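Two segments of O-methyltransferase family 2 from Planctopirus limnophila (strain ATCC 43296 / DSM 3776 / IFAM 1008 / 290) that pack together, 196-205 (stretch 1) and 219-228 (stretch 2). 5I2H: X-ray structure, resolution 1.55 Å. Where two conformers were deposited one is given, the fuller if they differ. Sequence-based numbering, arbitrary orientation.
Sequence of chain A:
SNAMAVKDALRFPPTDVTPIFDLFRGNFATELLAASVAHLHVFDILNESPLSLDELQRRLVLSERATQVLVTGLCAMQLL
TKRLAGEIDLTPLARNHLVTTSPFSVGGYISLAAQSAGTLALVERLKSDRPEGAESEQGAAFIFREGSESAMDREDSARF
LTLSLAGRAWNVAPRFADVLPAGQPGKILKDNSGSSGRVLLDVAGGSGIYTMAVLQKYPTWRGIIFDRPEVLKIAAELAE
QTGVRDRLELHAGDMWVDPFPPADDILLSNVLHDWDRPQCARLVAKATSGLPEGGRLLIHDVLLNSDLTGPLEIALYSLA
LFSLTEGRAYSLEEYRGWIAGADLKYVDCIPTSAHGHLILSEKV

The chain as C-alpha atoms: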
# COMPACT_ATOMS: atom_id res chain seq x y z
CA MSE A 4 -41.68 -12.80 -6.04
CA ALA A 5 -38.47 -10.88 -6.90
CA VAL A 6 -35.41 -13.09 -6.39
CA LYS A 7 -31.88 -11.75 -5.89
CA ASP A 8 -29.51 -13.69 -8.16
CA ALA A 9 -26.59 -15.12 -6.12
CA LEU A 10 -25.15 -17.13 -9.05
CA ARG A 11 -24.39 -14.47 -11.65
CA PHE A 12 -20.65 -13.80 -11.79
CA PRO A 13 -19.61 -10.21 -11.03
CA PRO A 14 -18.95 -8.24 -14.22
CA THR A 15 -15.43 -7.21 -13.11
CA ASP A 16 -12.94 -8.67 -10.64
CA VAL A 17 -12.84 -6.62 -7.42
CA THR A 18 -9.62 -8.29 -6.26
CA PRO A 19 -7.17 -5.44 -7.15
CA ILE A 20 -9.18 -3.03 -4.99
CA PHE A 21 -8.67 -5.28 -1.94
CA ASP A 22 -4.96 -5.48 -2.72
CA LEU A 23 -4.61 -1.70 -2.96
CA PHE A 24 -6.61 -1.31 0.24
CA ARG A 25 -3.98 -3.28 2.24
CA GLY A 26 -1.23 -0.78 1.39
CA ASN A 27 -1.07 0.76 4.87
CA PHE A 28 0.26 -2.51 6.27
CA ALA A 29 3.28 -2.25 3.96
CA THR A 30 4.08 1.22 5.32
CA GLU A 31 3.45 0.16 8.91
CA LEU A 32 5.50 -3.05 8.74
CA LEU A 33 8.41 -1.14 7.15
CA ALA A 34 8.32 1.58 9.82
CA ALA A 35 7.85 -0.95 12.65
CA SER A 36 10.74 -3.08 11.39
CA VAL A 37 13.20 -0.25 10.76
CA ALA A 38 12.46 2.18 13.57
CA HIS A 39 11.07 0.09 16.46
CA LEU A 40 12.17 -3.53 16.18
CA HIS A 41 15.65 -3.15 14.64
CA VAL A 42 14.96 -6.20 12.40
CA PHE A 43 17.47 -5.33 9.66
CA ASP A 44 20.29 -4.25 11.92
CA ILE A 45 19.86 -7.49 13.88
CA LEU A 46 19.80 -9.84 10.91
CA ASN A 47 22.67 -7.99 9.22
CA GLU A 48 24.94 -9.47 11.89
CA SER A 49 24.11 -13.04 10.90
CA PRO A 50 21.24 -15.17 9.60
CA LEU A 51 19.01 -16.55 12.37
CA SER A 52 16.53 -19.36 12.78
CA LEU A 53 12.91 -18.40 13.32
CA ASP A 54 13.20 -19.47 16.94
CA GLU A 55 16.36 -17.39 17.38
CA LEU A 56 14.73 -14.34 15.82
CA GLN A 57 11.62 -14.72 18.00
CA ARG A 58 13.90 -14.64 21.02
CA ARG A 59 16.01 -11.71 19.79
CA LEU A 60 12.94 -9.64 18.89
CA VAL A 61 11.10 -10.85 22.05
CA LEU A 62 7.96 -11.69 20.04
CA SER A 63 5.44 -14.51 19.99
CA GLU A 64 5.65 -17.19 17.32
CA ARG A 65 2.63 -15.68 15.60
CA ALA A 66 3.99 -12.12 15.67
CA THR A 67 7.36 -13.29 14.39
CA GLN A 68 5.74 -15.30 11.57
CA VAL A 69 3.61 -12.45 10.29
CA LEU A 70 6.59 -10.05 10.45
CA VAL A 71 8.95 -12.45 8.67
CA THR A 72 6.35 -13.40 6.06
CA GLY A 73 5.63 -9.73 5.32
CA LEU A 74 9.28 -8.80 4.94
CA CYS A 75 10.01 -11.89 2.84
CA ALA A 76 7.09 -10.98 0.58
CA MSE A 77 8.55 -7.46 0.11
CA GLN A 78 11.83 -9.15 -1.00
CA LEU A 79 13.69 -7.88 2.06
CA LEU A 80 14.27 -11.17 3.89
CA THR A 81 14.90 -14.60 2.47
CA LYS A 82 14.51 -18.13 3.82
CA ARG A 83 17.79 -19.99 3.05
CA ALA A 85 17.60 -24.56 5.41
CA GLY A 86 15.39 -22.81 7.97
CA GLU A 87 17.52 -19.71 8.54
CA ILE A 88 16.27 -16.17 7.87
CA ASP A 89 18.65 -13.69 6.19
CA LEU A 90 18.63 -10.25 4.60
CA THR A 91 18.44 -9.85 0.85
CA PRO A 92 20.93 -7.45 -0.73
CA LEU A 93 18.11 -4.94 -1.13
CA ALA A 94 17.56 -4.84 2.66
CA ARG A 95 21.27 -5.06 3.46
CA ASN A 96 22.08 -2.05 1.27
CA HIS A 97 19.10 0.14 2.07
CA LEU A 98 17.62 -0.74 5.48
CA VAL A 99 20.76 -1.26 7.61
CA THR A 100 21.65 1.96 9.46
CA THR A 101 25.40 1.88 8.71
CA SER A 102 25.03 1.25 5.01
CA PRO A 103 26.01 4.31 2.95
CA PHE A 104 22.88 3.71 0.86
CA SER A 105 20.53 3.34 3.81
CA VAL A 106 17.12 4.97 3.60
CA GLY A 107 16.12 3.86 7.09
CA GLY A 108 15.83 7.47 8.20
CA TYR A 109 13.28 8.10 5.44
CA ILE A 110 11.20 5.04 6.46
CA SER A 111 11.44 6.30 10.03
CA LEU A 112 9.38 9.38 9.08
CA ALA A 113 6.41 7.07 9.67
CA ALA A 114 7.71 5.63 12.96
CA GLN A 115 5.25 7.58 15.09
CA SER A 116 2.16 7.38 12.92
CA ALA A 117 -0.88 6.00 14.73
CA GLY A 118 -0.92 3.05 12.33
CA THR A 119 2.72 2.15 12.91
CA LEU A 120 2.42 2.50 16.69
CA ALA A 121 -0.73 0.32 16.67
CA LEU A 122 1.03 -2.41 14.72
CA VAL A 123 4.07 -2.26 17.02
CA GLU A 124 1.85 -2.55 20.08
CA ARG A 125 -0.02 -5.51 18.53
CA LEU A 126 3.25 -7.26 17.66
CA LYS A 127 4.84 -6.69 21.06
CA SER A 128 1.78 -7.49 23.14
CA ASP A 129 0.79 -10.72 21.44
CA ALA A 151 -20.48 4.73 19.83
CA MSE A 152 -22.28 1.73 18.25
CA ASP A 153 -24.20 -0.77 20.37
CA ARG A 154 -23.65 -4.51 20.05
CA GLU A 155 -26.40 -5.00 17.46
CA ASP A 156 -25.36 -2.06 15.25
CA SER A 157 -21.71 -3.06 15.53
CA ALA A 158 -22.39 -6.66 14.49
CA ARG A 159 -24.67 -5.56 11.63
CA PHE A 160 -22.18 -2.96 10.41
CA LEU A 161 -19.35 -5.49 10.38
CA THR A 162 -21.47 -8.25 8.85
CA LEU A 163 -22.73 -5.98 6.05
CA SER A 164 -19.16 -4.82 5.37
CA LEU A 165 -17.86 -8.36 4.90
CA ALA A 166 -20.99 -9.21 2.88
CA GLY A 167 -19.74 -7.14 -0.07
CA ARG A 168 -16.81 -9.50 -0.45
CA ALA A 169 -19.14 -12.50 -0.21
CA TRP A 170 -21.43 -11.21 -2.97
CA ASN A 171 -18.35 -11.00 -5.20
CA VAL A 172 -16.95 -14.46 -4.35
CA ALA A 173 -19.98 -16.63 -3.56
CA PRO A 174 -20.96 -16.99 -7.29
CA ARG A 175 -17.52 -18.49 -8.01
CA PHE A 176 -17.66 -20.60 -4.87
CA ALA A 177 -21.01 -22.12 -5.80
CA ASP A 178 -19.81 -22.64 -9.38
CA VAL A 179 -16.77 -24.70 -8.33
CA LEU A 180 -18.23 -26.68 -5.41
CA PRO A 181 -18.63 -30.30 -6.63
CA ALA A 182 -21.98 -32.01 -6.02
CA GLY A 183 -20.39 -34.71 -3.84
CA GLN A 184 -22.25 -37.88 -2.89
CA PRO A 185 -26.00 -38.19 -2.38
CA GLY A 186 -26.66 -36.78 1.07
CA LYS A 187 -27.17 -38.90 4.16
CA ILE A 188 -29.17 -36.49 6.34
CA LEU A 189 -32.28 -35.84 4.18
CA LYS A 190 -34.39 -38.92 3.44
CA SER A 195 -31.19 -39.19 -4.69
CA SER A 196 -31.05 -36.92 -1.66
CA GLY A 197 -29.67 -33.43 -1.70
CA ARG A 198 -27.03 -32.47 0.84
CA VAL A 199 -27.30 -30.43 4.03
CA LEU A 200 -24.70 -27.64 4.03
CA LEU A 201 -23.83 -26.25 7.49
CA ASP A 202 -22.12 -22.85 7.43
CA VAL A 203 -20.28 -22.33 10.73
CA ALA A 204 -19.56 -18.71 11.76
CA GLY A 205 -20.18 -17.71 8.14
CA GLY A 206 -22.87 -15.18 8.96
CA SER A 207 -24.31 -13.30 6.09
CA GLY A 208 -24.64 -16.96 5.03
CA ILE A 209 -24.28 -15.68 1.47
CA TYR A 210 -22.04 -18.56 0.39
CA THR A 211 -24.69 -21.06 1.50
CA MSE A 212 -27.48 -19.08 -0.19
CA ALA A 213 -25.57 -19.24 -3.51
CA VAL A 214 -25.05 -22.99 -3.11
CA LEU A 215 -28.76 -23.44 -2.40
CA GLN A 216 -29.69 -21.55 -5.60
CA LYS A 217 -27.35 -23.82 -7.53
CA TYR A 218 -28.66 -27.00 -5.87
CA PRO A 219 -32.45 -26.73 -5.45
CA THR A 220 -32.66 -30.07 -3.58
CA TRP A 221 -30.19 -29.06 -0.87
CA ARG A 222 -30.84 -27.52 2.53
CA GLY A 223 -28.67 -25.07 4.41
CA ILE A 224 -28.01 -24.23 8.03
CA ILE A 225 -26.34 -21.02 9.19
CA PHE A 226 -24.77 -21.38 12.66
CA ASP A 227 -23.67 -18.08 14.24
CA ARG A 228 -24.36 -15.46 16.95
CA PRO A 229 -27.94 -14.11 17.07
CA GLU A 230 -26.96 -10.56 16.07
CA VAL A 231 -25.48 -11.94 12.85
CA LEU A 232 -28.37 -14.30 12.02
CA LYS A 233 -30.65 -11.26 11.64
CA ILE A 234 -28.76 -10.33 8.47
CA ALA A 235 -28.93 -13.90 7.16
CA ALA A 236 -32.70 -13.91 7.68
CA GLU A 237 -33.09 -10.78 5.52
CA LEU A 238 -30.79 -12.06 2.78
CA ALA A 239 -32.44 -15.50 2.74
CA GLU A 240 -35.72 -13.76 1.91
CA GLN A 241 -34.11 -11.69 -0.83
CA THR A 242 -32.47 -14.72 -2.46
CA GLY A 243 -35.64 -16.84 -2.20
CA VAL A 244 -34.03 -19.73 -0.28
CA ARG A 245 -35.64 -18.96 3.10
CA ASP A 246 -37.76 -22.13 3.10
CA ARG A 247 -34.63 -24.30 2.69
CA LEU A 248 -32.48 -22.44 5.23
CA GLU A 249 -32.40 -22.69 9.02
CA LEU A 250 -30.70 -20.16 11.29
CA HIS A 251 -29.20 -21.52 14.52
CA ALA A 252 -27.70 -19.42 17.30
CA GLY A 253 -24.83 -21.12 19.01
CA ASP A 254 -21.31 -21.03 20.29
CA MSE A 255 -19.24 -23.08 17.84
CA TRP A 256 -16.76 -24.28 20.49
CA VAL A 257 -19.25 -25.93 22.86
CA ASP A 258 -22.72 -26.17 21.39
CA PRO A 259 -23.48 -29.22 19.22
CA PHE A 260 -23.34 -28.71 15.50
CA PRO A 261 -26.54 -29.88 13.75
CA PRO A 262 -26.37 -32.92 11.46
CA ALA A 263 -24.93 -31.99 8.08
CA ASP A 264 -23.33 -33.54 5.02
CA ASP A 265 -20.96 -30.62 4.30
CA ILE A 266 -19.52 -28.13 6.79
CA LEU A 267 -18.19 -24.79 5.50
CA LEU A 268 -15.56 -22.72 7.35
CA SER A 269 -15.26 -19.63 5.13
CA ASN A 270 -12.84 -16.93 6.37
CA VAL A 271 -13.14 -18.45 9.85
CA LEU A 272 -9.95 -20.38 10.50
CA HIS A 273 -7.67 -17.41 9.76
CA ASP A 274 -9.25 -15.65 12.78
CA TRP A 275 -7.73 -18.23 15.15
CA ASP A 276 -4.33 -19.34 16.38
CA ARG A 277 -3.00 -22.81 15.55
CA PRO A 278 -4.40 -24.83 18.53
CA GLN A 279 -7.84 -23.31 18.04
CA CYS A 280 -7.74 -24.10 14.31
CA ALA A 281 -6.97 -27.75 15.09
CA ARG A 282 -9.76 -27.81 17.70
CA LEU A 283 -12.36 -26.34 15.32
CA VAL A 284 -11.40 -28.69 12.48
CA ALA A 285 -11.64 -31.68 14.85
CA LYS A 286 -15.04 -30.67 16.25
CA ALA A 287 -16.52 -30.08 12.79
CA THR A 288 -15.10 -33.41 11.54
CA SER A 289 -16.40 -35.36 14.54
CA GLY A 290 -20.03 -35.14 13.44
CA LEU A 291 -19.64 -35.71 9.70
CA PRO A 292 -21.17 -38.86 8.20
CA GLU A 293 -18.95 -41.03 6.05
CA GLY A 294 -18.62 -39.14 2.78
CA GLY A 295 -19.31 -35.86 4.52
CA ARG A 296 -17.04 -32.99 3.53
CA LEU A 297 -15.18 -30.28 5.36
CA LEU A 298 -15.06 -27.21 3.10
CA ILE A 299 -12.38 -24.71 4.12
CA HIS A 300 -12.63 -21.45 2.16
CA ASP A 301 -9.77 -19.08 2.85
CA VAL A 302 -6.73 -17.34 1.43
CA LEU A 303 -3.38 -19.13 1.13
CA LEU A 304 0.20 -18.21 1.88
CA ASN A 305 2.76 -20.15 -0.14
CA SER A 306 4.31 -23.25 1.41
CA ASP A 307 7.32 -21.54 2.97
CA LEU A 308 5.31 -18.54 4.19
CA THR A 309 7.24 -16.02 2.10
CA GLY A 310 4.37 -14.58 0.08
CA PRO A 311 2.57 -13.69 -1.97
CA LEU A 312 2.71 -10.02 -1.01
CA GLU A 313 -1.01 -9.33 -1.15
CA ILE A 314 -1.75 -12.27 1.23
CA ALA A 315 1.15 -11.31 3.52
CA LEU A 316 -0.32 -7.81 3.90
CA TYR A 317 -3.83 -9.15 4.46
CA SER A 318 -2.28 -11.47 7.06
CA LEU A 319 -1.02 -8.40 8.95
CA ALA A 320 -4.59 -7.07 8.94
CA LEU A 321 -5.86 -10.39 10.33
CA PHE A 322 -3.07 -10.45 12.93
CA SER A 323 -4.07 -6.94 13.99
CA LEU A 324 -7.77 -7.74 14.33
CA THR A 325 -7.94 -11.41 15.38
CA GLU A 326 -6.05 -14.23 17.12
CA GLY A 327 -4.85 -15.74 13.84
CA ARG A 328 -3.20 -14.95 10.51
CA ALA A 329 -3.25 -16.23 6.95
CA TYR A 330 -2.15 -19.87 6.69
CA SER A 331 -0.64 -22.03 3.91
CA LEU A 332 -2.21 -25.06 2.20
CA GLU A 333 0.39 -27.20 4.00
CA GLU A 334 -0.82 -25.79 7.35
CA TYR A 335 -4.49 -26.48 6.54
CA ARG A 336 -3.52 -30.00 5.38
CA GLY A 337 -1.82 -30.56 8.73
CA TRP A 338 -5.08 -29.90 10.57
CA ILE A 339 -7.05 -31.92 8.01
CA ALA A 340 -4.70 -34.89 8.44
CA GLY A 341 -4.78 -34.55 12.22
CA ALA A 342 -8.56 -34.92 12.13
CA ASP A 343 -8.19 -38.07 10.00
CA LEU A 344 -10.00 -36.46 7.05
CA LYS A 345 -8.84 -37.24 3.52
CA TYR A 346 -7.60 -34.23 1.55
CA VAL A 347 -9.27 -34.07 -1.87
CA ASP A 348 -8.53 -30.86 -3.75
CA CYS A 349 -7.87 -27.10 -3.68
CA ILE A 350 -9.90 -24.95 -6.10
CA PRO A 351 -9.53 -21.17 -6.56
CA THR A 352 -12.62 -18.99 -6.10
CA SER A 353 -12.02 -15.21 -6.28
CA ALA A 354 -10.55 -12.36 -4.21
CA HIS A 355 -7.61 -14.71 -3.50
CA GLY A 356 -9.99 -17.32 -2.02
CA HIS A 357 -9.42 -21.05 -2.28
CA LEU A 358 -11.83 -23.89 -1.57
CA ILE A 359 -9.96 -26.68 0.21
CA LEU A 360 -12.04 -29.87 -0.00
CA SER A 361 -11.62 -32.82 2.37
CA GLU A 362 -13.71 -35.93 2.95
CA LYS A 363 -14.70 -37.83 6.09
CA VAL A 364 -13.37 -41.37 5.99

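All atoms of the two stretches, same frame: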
# COMPACT_ATOMS: atom_id res chain seq x y z
N SER A 196 -30.88 -38.04 -2.58
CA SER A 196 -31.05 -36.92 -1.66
C SER A 196 -30.08 -35.80 -1.97
O SER A 196 -28.92 -36.03 -2.34
CB SER A 196 -30.83 -37.37 -0.22
OG SER A 196 -31.71 -38.43 0.09
N GLY A 197 -30.56 -34.57 -1.80
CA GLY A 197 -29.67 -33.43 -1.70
C GLY A 197 -28.82 -33.53 -0.44
O GLY A 197 -28.96 -34.43 0.39
N ARG A 198 -27.92 -32.56 -0.30
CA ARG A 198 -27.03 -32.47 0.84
C ARG A 198 -27.47 -31.34 1.76
O ARG A 198 -28.13 -30.40 1.33
CB ARG A 198 -25.58 -32.24 0.41
CG ARG A 198 -25.08 -33.42 -0.50
CD ARG A 198 -23.65 -33.26 -0.98
NE ARG A 198 -22.61 -33.35 0.05
CZ ARG A 198 -22.18 -34.48 0.59
NH1 ARG A 198 -22.72 -35.64 0.21
NH2 ARG A 198 -21.24 -34.47 1.52
N VAL A 199 -27.13 -31.48 3.04
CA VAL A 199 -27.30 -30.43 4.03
C VAL A 199 -25.96 -29.75 4.20
O VAL A 199 -24.97 -30.39 4.57
CB VAL A 199 -27.83 -31.00 5.36
CG1 VAL A 199 -27.87 -29.91 6.43
CG2 VAL A 199 -29.22 -31.63 5.14
N LEU A 200 -25.91 -28.45 3.91
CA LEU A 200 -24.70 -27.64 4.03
C LEU A 200 -24.83 -26.79 5.29
O LEU A 200 -25.75 -25.97 5.40
CB LEU A 200 -24.54 -26.75 2.80
CG LEU A 200 -23.44 -25.68 2.87
CD1 LEU A 200 -22.05 -26.32 3.12
CD2 LEU A 200 -23.42 -24.81 1.60
N LEU A 201 -23.93 -27.02 6.25
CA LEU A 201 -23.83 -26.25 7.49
C LEU A 201 -22.71 -25.24 7.38
O LEU A 201 -21.55 -25.61 7.13
CB LEU A 201 -23.57 -27.17 8.69
CG LEU A 201 -23.19 -26.53 10.03
CD1 LEU A 201 -24.31 -25.65 10.60
CD2 LEU A 201 -22.76 -27.62 11.06
N ASP A 202 -23.02 -23.98 7.64
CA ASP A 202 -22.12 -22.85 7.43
C ASP A 202 -21.82 -22.33 8.83
O ASP A 202 -22.67 -21.69 9.45
CB ASP A 202 -22.83 -21.83 6.54
CG ASP A 202 -21.93 -20.76 5.99
OD1 ASP A 202 -20.87 -20.51 6.57
OD2 ASP A 202 -22.35 -20.12 4.96
N VAL A 203 -20.64 -22.66 9.35
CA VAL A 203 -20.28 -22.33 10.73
C VAL A 203 -19.61 -20.96 10.76
O VAL A 203 -18.61 -20.74 10.07
CB VAL A 203 -19.37 -23.42 11.34
CG1 VAL A 203 -18.85 -23.00 12.77
CG2 VAL A 203 -20.17 -24.73 11.42
N ALA A 204 -20.17 -20.02 11.53
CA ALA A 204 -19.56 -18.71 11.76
C ALA A 204 -19.34 -17.98 10.44
O ALA A 204 -18.40 -17.19 10.30
CB ALA A 204 -18.24 -18.85 12.55
N GLY A 205 -20.20 -18.28 9.48
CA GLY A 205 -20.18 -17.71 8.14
C GLY A 205 -21.37 -16.80 7.92
O GLY A 205 -21.82 -16.62 6.79
N PRO A 219 -31.10 -26.92 -6.01
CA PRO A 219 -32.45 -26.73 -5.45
C PRO A 219 -32.91 -27.83 -4.49
O PRO A 219 -33.89 -27.62 -3.75
CB PRO A 219 -33.33 -26.70 -6.70
CG PRO A 219 -32.40 -26.36 -7.81
CD PRO A 219 -31.09 -26.96 -7.47
N THR A 220 -32.27 -29.00 -4.49
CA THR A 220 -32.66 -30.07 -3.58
C THR A 220 -31.91 -30.02 -2.26
O THR A 220 -32.17 -30.86 -1.39
CB THR A 220 -32.43 -31.45 -4.19
OG1 THR A 220 -31.03 -31.64 -4.43
CG2 THR A 220 -33.17 -31.59 -5.50
N TRP A 221 -30.97 -29.09 -2.10
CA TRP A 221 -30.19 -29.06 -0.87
C TRP A 221 -30.89 -28.23 0.18
O TRP A 221 -31.82 -27.49 -0.10
CB TRP A 221 -28.79 -28.48 -1.11
CG TRP A 221 -27.89 -29.36 -1.91
CD1 TRP A 221 -28.25 -30.34 -2.79
CD2 TRP A 221 -26.47 -29.31 -1.92
NE1 TRP A 221 -27.13 -30.90 -3.37
CE2 TRP A 221 -26.02 -30.28 -2.85
CE3 TRP A 221 -25.51 -28.53 -1.23
CZ2 TRP A 221 -24.67 -30.51 -3.10
CZ3 TRP A 221 -24.18 -28.75 -1.49
CH2 TRP A 221 -23.76 -29.74 -2.42
N ARG A 222 -30.41 -28.36 1.42
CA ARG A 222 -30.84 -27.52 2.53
C ARG A 222 -29.61 -26.94 3.20
O ARG A 222 -28.54 -27.54 3.20
CB ARG A 222 -31.67 -28.28 3.60
CG ARG A 222 -33.05 -28.70 3.13
CD ARG A 222 -33.92 -29.27 4.29
NE ARG A 222 -34.10 -28.40 5.46
CZ ARG A 222 -35.14 -27.58 5.65
NH1 ARG A 222 -36.09 -27.48 4.72
NH2 ARG A 222 -35.24 -26.85 6.76
N GLY A 223 -29.78 -25.77 3.79
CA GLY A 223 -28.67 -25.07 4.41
C GLY A 223 -28.98 -24.74 5.85
O GLY A 223 -30.13 -24.59 6.25
N ILE A 224 -27.92 -24.61 6.64
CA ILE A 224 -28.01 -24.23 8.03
C ILE A 224 -26.92 -23.19 8.28
O ILE A 224 -25.74 -23.45 8.02
CB ILE A 224 -27.83 -25.42 8.98
CG1 ILE A 224 -28.87 -26.53 8.70
CG2 ILE A 224 -27.88 -24.94 10.42
CD1 ILE A 224 -28.62 -27.81 9.48
N ILE A 225 -27.31 -22.01 8.75
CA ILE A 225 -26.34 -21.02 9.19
C ILE A 225 -26.25 -21.10 10.71
O ILE A 225 -27.27 -20.95 11.41
CB ILE A 225 -26.75 -19.60 8.78
CG1 ILE A 225 -27.21 -19.57 7.30
CG2 ILE A 225 -25.62 -18.62 9.12
CD1 ILE A 225 -26.14 -20.04 6.29
N PHE A 226 -25.04 -21.28 11.22
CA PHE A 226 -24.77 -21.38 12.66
C PHE A 226 -23.91 -20.17 13.04
O PHE A 226 -22.81 -20.01 12.52
CB PHE A 226 -24.04 -22.70 12.93
CG PHE A 226 -23.72 -22.98 14.38
CD1 PHE A 226 -22.70 -22.29 15.04
CD2 PHE A 226 -24.33 -24.03 15.05
CE1 PHE A 226 -22.37 -22.58 16.35
CE2 PHE A 226 -23.98 -24.34 16.37
CZ PHE A 226 -23.02 -23.60 17.02
N ASP A 227 -24.43 -19.28 13.90
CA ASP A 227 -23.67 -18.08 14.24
C ASP A 227 -24.30 -17.42 15.47
O ASP A 227 -25.24 -17.97 16.07
CB ASP A 227 -23.60 -17.11 13.05
CG ASP A 227 -22.30 -16.31 13.03
OD1 ASP A 227 -21.86 -15.87 14.12
OD2 ASP A 227 -21.71 -16.12 11.96
N ARG A 228 -23.77 -16.26 15.87
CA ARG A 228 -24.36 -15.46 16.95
C ARG A 228 -25.68 -14.84 16.51
O ARG A 228 -25.86 -14.50 15.34
CB ARG A 228 -23.42 -14.33 17.38
CG ARG A 228 -21.98 -14.74 17.59
CD ARG A 228 -21.09 -13.57 18.02
NE ARG A 228 -21.01 -12.45 17.08
CZ ARG A 228 -20.44 -12.49 15.87
NH1 ARG A 228 -19.93 -13.63 15.39
NH2 ARG A 228 -20.41 -11.39 15.13
O HOH W 1 -19.83 -14.39 11.48

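What does Trp221, the residue with the largest area covered by the other stretch, do at the start of the contact? It lies just before the strand 222-227, and the Arg198 side chain lies over a face of its indole. The Arg198 CB sits 3.8 Å from the centroid of the six-membered ring of Trp221, almost on the ring normal, so a C-H of the aliphatic chain meets the pi face. Further along, Arg198 CD comes within 3.6 Å of Trp221 CZ2. Arginine suits this place because its methylenes can cover an aromatic surface while its guanidinium finds hydrogen bonds elsewhere in the structure. Gly197 lets the backbones close in here: its CA is 3.6 Å from Trp221 CD1, and a CB on it would lie only 2.1 Å from Thr220 O, a clash.

What joins the two backbones once past the tryptophan? Strands 199-203 and 222-227 run parallel, and six hydrogen bonds zigzag between the two stretches. Arg222 N donates to Arg198 O (3.1 Å), and Leu200 N to Arg222 O (2.9 Å). Ile224 N then donates to Leu200 O and Asp202 N to Ile224 O, both at 2.8 Å; Phe226 N to Asp202 O (3.0 Å) and Ala204 N to Phe226 O (2.8 Å) complete the series. Arg222, Ile224 and Phe226, like Leu200 and Asp202, both donate and accept, the usual parallel pattern. Gly223 contributes a CA-H contact, its CA 3.2 Å from Leu200 O.

Why is Ile224 so well covered? It shares one face of the sheet with Val199, Leu201, Val203, Arg222 and Phe226, and its branches spread between two neighbours. CD1 of Ile224 reaches CG1 of Val199 at 3.8 Å, while CG2 of Ile224 meets CD1 of Leu201 at 3.6 Å. That same Leu201 CD1 also approaches Phe226 CB at 3.8 Å, so Leu201 touches both Ile224 and Phe226. Apolar side chains suit the buried part of this face; the end of Arg222 leads away. On the other face, Asp202 CB packs against Ile225 CD1 at 3.8 Å, and the carboxylate OD2 of Asp202 is hydrogen-bonded elsewhere in the structure.

How does the contact end? Asp227 directs its CA-to-CB bond toward the first stretch, and its OD2 lies 3.4 Å from Ala204 C. A water donates to Asp227 OD2 at 2.6 Å and, weakly, to Ala204 O at 3.4 Å, bridging the two stretches. The other carboxylate oxygen, Asp227 OD1, accepts a hydrogen bond from Arg228 N at 2.6 Å, just where a helix is about to begin.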